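Local atomic coordinates of DisA protein (Sorangium cellulosum, PDB entry 6CCA), a protein that acts as a carbon methyltransferase of the disorazol polyketide assembly line, probably using S-adenosylmethionine to build gem-dimethyl groups on the growing chain. Residues A198-F201 and N202-I206; T318-S321 and I322-L325; G377-E381 and E382-R386. One frame throughout, in Å; residues are numbered along the deposited sequence.

Contact 1: A198-F201 and N202-I206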
loop_
_atom_site.group_PDB
_atom_site.type_symbol
_atom_site.label_atom_id
_atom_site.label_comp_id
_atom_site.label_asym_id
_atom_site.label_seq_id
_atom_site.Cartn_x
_atom_site.Cartn_y
_atom_site.Cartn_z
ATOM N N ALA A 198 -4.654 -6.992 -7.724
ATOM C CA ALA A 198 -5.373 -6.019 -6.867
ATOM C C ALA A 198 -6.782 -6.598 -6.483
ATOM O O ALA A 198 -7.244 -6.469 -5.334
ATOM C CB ALA A 198 -5.530 -4.646 -7.510
ATOM N N ASP A 199 -7.472 -7.163 -7.472
ATOM C CA ASP A 199 -8.813 -7.663 -7.215
ATOM C C ASP A 199 -8.809 -8.821 -6.266
ATOM O O ASP A 199 -9.685 -8.906 -5.411
ATOM C CB ASP A 199 -9.501 -8.080 -8.531
ATOM C CG ASP A 199 -9.879 -6.892 -9.396
ATOM O OD1 ASP A 199 -9.916 -5.749 -8.906
ATOM O OD2 ASP A 199 -10.151 -7.160 -10.582
ATOM N N HIS A 200 -7.792 -9.661 -6.308
ATOM C CA HIS A 200 -7.698 -10.791 -5.381
ATOM C C HIS A 200 -7.674 -10.281 -3.926
ATOM O O HIS A 200 -8.435 -10.729 -3.039
ATOM C CB HIS A 200 -6.442 -11.589 -5.663
ATOM C CG HIS A 200 -6.155 -12.595 -4.624
ATOM N ND1 HIS A 200 -6.585 -13.899 -4.715
ATOM C CD2 HIS A 200 -5.498 -12.495 -3.447
ATOM C CE1 HIS A 200 -6.171 -14.570 -3.643
ATOM N NE2 HIS A 200 -5.505 -13.740 -2.868
ATOM N N PHE A 201 -6.799 -9.347 -3.668
ATOM C CA PHE A 201 -6.723 -8.743 -2.339
ATOM C C PHE A 201 -7.932 -7.883 -1.941
ATOM O O PHE A 201 -8.311 -7.908 -0.777
ATOM C CB PHE A 201 -5.369 -8.087 -2.067
ATOM C CG PHE A 201 -4.254 -9.094 -2.093
ATOM C CD1 PHE A 201 -4.014 -9.919 -1.026
ATOM C CD2 PHE A 201 -3.471 -9.239 -3.256
ATOM C CE1 PHE A 201 -2.966 -10.833 -1.093
ATOM C CE2 PHE A 201 -2.492 -10.198 -3.335
ATOM C CZ PHE A 201 -2.282 -11.014 -2.239
ATOM N N ASN A 202 -8.518 -7.159 -2.893
ATOM C CA ASN A 202 -9.760 -6.389 -2.643
ATOM C C ASN A 202 -10.872 -7.322 -2.174
ATOM O O ASN A 202 -11.632 -7.049 -1.211
ATOM C CB ASN A 202 -10.198 -5.639 -3.915
ATOM C CG ASN A 202 -9.294 -4.474 -4.284
ATOM O OD1 ASN A 202 -8.561 -3.946 -3.459
ATOM N ND2 ASN A 202 -9.435 -4.001 -5.520
ATOM N N GLU A 203 -10.920 -8.490 -2.788
ATOM C CA GLU A 203 -11.944 -9.464 -2.475
ATOM C C GLU A 203 -11.718 -10.099 -1.132
ATOM O O GLU A 203 -12.705 -10.309 -0.426
ATOM C CB GLU A 203 -12.118 -10.513 -3.585
ATOM C CG GLU A 203 -12.678 -9.897 -4.874
ATOM C CD GLU A 203 -14.119 -9.357 -4.770
ATOM O OE1 GLU A 203 -14.917 -9.768 -3.900
ATOM O OE2 GLU A 203 -14.438 -8.444 -5.557
ATOM N N LEU A 204 -10.443 -10.298 -0.748
ATOM C CA LEU A 204 -10.130 -10.776 0.591
ATOM C C LEU A 204 -10.495 -9.799 1.677
ATOM O O LEU A 204 -10.962 -10.194 2.729
ATOM C CB LEU A 204 -8.635 -11.179 0.765
ATOM C CG LEU A 204 -8.188 -12.491 0.184
ATOM C CD1 LEU A 204 -6.694 -12.611 0.418
ATOM C CD2 LEU A 204 -8.973 -13.619 0.893
ATOM N N VAL A 205 -10.374 -8.499 1.429
ATOM C CA VAL A 205 -10.850 -7.551 2.436
ATOM C C VAL A 205 -12.400 -7.643 2.619
ATOM O O VAL A 205 -12.902 -7.685 3.712
ATOM C CB VAL A 205 -10.482 -6.110 2.072
ATOM C CG1 VAL A 205 -11.252 -5.065 2.906
ATOM C CG2 VAL A 205 -8.979 -5.877 2.081
ATOM N N ILE A 206 -13.122 -7.662 1.515
ATOM C CA ILE A 206 -14.575 -7.743 1.499
ATOM C C ILE A 206 -15.000 -9.023 2.222
ATOM O O ILE A 206 -15.875 -9.001 3.054
ATOM C CB ILE A 206 -15.137 -7.716 0.077
ATOM C CG1 ILE A 206 -15.019 -6.299 -0.502
ATOM C CG2 ILE A 206 -16.651 -8.058 0.057
ATOM C CD1 ILE A 206 -15.338 -6.157 -1.982
HETATM O O HOH W 1 -11.637 -5.221 -7.137
#

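Contact 2: T318-S321 and I322-L325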
loop_
_atom_site.group_PDB
_atom_site.type_symbol
_atom_site.label_atom_id
_atom_site.label_comp_id
_atom_site.label_asym_id
_atom_site.label_seq_id
_atom_site.Cartn_x
_atom_site.Cartn_y
_atom_site.Cartn_z
ATOM N N THR A 318 0.540 4.946 15.759
ATOM C CA THR A 318 -0.632 4.883 14.929
ATOM C C THR A 318 -1.466 3.653 15.269
ATOM O O THR A 318 -2.678 3.749 15.392
ATOM C CB THR A 318 -0.193 4.917 13.453
ATOM O OG1 THR A 318 0.299 6.223 13.140
ATOM C CG2 THR A 318 -1.343 4.587 12.487
ATOM N N LEU A 319 -0.807 2.532 15.519
ATOM C CA LEU A 319 -1.481 1.330 15.944
ATOM C C LEU A 319 -2.185 1.477 17.294
ATOM O O LEU A 319 -3.279 0.936 17.476
ATOM C CB LEU A 319 -0.538 0.146 16.007
ATOM C CG LEU A 319 -0.010 -0.281 14.631
ATOM C CD1 LEU A 319 1.102 -1.317 14.818
ATOM C CD2 LEU A 319 -1.121 -0.835 13.731
ATOM N N GLN A 320 -1.573 2.237 18.212
ATOM C CA GLN A 320 -2.173 2.448 19.521
ATOM C C GLN A 320 -3.372 3.336 19.366
ATOM O O GLN A 320 -4.353 3.129 20.070
ATOM C CB GLN A 320 -1.142 3.007 20.541
ATOM C CG GLN A 320 -0.133 1.957 20.977
ATOM C CD GLN A 320 -0.771 0.775 21.691
ATOM O OE1 GLN A 320 -1.723 0.944 22.501
ATOM N NE2 GLN A 320 -0.287 -0.403 21.418
ATOM N N SER A 321 -3.373 4.278 18.417
ATOM C CA SER A 321 -4.578 5.092 18.249
ATOM C C SER A 321 -5.695 4.259 17.673
ATOM O O SER A 321 -6.845 4.445 18.009
ATOM C CB SER A 321 -4.405 6.297 17.324
ATOM O OG SER A 321 -3.490 7.158 17.859
ATOM N N ILE A 322 -5.333 3.355 16.755
ATOM C CA ILE A 322 -6.325 2.371 16.223
ATOM C C ILE A 322 -6.953 1.533 17.365
ATOM O O ILE A 322 -8.172 1.346 17.406
ATOM C CB ILE A 322 -5.671 1.501 15.153
ATOM C CG1 ILE A 322 -5.471 2.389 13.930
ATOM C CG2 ILE A 322 -6.531 0.312 14.767
ATOM C CD1 ILE A 322 -4.652 1.720 12.810
ATOM N N LYS A 323 -6.109 1.066 18.281
ATOM C CA LYS A 323 -6.564 0.332 19.467
ATOM C C LYS A 323 -7.488 1.144 20.368
ATOM O O LYS A 323 -8.413 0.597 20.920
ATOM C CB LYS A 323 -5.377 -0.218 20.269
ATOM C CG LYS A 323 -4.707 -1.342 19.561
ATOM C CD LYS A 323 -3.694 -2.044 20.419
ATOM C CE LYS A 323 -4.306 -3.137 21.274
ATOM N NZ LYS A 323 -3.333 -3.498 22.343
ATOM N N ARG A 324 -7.288 2.443 20.435
ATOM C CA ARG A 324 -8.171 3.335 21.205
ATOM C C ARG A 324 -9.533 3.377 20.563
ATOM O O ARG A 324 -10.522 3.307 21.259
ATOM C CB ARG A 324 -7.567 4.757 21.271
ATOM C CG ARG A 324 -8.425 5.788 22.009
ATOM C CD ARG A 324 -7.580 6.991 22.464
ATOM N NE ARG A 324 -6.459 6.518 23.304
ATOM C CZ ARG A 324 -6.605 6.033 24.551
ATOM N NH1 ARG A 324 -7.812 5.962 25.127
ATOM N NH2 ARG A 324 -5.539 5.608 25.229
ATOM N N LEU A 325 -9.572 3.484 19.228
ATOM C CA LEU A 325 -10.811 3.560 18.481
ATOM C C LEU A 325 -11.569 2.222 18.437
ATOM O O LEU A 325 -12.795 2.198 18.394
ATOM C CB LEU A 325 -10.553 3.968 17.045
ATOM C CG LEU A 325 -10.089 5.420 16.878
ATOM C CD1 LEU A 325 -9.441 5.677 15.548
ATOM C CD2 LEU A 325 -11.273 6.375 17.087
HETATM O O HOH W 2 -0.963 -2.486 24.089
#

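Contact 3: G377-E381 and E382-R386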
loop_
_atom_site.group_PDB
_atom_site.type_symbol
_atom_site.label_atom_id
_atom_site.label_comp_id
_atom_site.label_asym_id
_atom_site.label_seq_id
_atom_site.Cartn_x
_atom_site.Cartn_y
_atom_site.Cartn_z
ATOM N N GLY A 377 4.819 -9.714 13.820
ATOM C CA GLY A 377 5.595 -9.432 15.057
ATOM C C GLY A 377 5.283 -8.096 15.635
ATOM O O GLY A 377 5.059 -7.933 16.851
ATOM N N LEU A 378 5.184 -7.087 14.788
ATOM C CA LEU A 378 4.843 -5.791 15.325
ATOM C C LEU A 378 3.422 -5.689 15.952
ATOM O O LEU A 378 3.259 -5.033 17.018
ATOM C CB LEU A 378 4.989 -4.684 14.266
ATOM C CG LEU A 378 4.724 -3.224 14.666
ATOM C CD1 LEU A 378 5.677 -2.708 15.714
ATOM C CD2 LEU A 378 4.723 -2.279 13.473
ATOM N N LEU A 379 2.432 -6.260 15.286
ATOM C CA LEU A 379 1.055 -6.127 15.752
ATOM C C LEU A 379 0.997 -6.893 17.107
ATOM O O LEU A 379 0.301 -6.435 18.042
ATOM C CB LEU A 379 0.106 -6.773 14.779
ATOM C CG LEU A 379 -0.078 -5.892 13.528
ATOM C CD1 LEU A 379 -0.616 -6.661 12.373
ATOM C CD2 LEU A 379 -1.019 -4.684 13.847
ATOM N N GLU A 380 1.626 -8.076 17.135
ATOM C CA GLU A 380 1.729 -8.817 18.462
ATOM C C GLU A 380 2.348 -8.002 19.567
ATOM O O GLU A 380 1.802 -7.948 20.694
ATOM C CB GLU A 380 2.467 -10.146 18.270
ATOM C CG GLU A 380 1.607 -11.142 17.561
ATOM C CD GLU A 380 2.339 -12.398 17.099
ATOM O OE1 GLU A 380 3.561 -12.406 17.200
ATOM O OE2 GLU A 380 1.675 -13.351 16.634
ATOM N N GLU A 381 3.459 -7.329 19.298
ATOM C CA GLU A 381 4.072 -6.474 20.295
ATOM C C GLU A 381 3.190 -5.381 20.758
ATOM O O GLU A 381 3.323 -4.926 21.879
ATOM C CB GLU A 381 5.355 -5.819 19.792
ATOM C CG GLU A 381 6.497 -6.780 19.674
ATOM C CD GLU A 381 7.655 -6.219 18.870
ATOM O OE1 GLU A 381 7.861 -4.996 18.797
ATOM O OE2 GLU A 381 8.363 -7.037 18.319
ATOM N N GLU A 382 2.338 -4.865 19.875
ATOM C CA GLU A 382 1.427 -3.788 20.215
ATOM C C GLU A 382 0.135 -4.270 20.836
ATOM O O GLU A 382 -0.810 -3.492 21.032
ATOM C CB GLU A 382 1.170 -2.903 18.957
ATOM C CG GLU A 382 2.422 -2.103 18.522
ATOM C CD GLU A 382 3.015 -1.251 19.652
ATOM O OE1 GLU A 382 2.274 -0.440 20.227
ATOM O OE2 GLU A 382 4.225 -1.431 19.923
ATOM N N GLY A 383 0.056 -5.571 21.099
ATOM C CA GLY A 383 -1.085 -6.126 21.812
ATOM C C GLY A 383 -2.289 -6.546 20.993
ATOM O O GLY A 383 -3.399 -6.569 21.509
ATOM N N PHE A 384 -2.081 -6.891 19.715
ATOM C CA PHE A 384 -3.081 -7.604 19.016
ATOM C C PHE A 384 -2.812 -9.091 19.182
ATOM O O PHE A 384 -1.641 -9.443 19.372
ATOM C CB PHE A 384 -3.054 -7.227 17.497
ATOM C CG PHE A 384 -3.477 -5.818 17.218
ATOM C CD1 PHE A 384 -2.565 -4.765 17.297
ATOM C CD2 PHE A 384 -4.787 -5.508 16.812
ATOM C CE1 PHE A 384 -2.945 -3.433 17.025
ATOM C CE2 PHE A 384 -5.166 -4.182 16.530
ATOM C CZ PHE A 384 -4.234 -3.138 16.634
ATOM N N ARG A 385 -3.841 -9.912 19.026
ATOM C CA ARG A 385 -3.770 -11.376 19.046
ATOM C C ARG A 385 -4.345 -12.018 17.797
ATOM O O ARG A 385 -4.976 -11.375 17.025
ATOM C CB ARG A 385 -4.565 -11.934 20.226
ATOM C CG ARG A 385 -4.632 -11.015 21.390
ATOM C CD ARG A 385 -5.376 -11.572 22.545
ATOM N NE ARG A 385 -6.795 -11.387 22.314
ATOM C CZ ARG A 385 -7.644 -10.978 23.221
ATOM N NH1 ARG A 385 -7.222 -10.654 24.415
ATOM N NH2 ARG A 385 -8.914 -10.913 22.911
ATOM N N ARG A 386 -4.138 -13.314 17.644
ATOM C CA ARG A 386 -4.640 -14.059 16.519
ATOM C C ARG A 386 -4.178 -13.431 15.213
ATOM O O ARG A 386 -4.807 -13.577 14.231
ATOM C CB ARG A 386 -6.163 -14.092 16.539
ATOM C CG ARG A 386 -6.811 -15.336 17.059
ATOM C CD ARG A 386 -7.530 -14.932 18.337
ATOM N NE ARG A 386 -6.894 -15.537 19.419
ATOM C CZ ARG A 386 -7.143 -15.369 20.698
ATOM N NH1 ARG A 386 -8.029 -14.522 21.175
ATOM N NH2 ARG A 386 -6.439 -16.078 21.502
HETATM O O HOH W 3 -0.498 -9.870 21.771
#

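Contact 1: A198-F201 and N202-I206
L204 sends its CD1 methyl back along the helix to two aromatic rings of the preceding turn. That methyl lies 3.7 Å from H200 NE2 and 4.1 Å from F201 CD1, approaching both rings obliquely, while the L204 and F201 side chains run side by side in the same direction. The rings are set against each other: H200 CD2 sits 3.6 Å above the plane of the F201 ring, over its centre. H200 reaches this place because its CG is anti to the backbone N (chi1 170°), whereas F201 CG lies beside its own N. Outside the segments H392 meets both rings and hydrogen-bonds through its NE2 to H200 NE2, which probably helps to hold the imidazole in this rotation.

A second, polar pairing involves D199 and N202, whose carboxylate and amide planes stand 47° apart. They are joined through a water, which donates to D199 OD1 at 2.5 Å and accepts from N202 ND2 at 3.0 Å. D199 OD1 also bonds to G194 N, and N202 ND2 to Y192 O, tying the start of the helix to the chain before it. Beneath the side chains the backbone bonds repeat regularly, the shortest being N202 N to A198 O at 2.8 Å. These i to i+4 pairings are those of an ordinary alpha-helix, here 196-216, which packs through F201 and L204 on strand 402-409 of the methyltransferase sheet.

Contact 2: T318-S321 and I322-L325
K323 NZ, at the end of a chain that runs beside Q320, is gripped by several oxygens: D410 OD1 in a salt bridge, V412 O and E382 O in hydrogen bonds. They surround the ammonium and probably favour its protonated state.

Q320 and K323 lie side by side and point the same way. The amide of Q320 is brought alongside the lysine by a bend at chi2 (-62°), which puts its NE2 3.9 Å from K323 CD. A water accepts weakly from both Q320 NE2 and K323 NZ, but the stronger partner of Q320 NE2 is E382 OE1.

In the backbone, S321 O accepts a bond from L325 N at 3.1 Å and a weak one from R324 N at 3.2 Å. R324 N is thus shared, since its main bond runs to Q320 O at 3.0 Å. Just before these, K323 N reaches L319 O at 2.9 Å and I322 N bonds to T318 O.

On the apolar side L319 CD2 comes within 4.5 Å of I322 CD1, a loose touch between residues that both pack on L332 of strand 330-337. With i to i+4 backbone bonds and i to i+3 side-chain pairs, this is the helix of a beta-alpha-beta crossover, joining parallel strands 300-306 and 330-337 of a Rossmann-like methyltransferase domain.

Contact 3: G377-E381 and E382-R386
L379 and F384 make the apolar part of this contact. The CD2 methyl of L379 stands over one face of the F384 ring, 4.2 Å from its centroid and 28° off the normal, a CH-pi contact. At the ring edge, in plane, L379 O lies 3.4 Å from F384 CD1; F384 CG is beside its backbone N (chi1 -68°), which turns the ring back against the helix end.

Backbone hydrogen bonds close the helix as a Schellman motif. F384 N reaches L379 O at 2.9 Å, and G383 N reaches E380 O at 3.0 Å from well above the carbonyl plane. G383 is the C-prime residue, with a positive phi of 88°, a conformation that suits glycine. Before the turn, E382 N still makes a helical bond to L378 O.

E380 CA lies 3.5 Å from F384 O in a nearly straight C-H...O contact, and one water donates to both E380 O and F384 O.

The carboxylates of E381 and E382 both form salt bridges with R316 of helix 315-325. F384 packs on A407 and S409 of strand 402-409, so the turn lies between helix and sheet.

Along the chain the order is contact 1, contact 2, contact 3, each finished before the next begins. Contacts 2 and 3 are close neighbours, with centres 12 Å apart, and their helices, 315-325 and 372-381, meet directly where L319 CD2 lies 3.9 Å from L379 CD2; the K323 chain also packs on F384. Contact 1, on helix 196-216, stands apart, its centre 24 Å from that of contact 2 and 23 Å from that of contact 3, without touching either. All three nevertheless border the same mixed sheet: contacts 1 and 3 both pack on strand 402-409, and contacts 1 and 2 both on strand 330-337. The sheet thus connects helices that are distant in sequence within the methyltransferase fold.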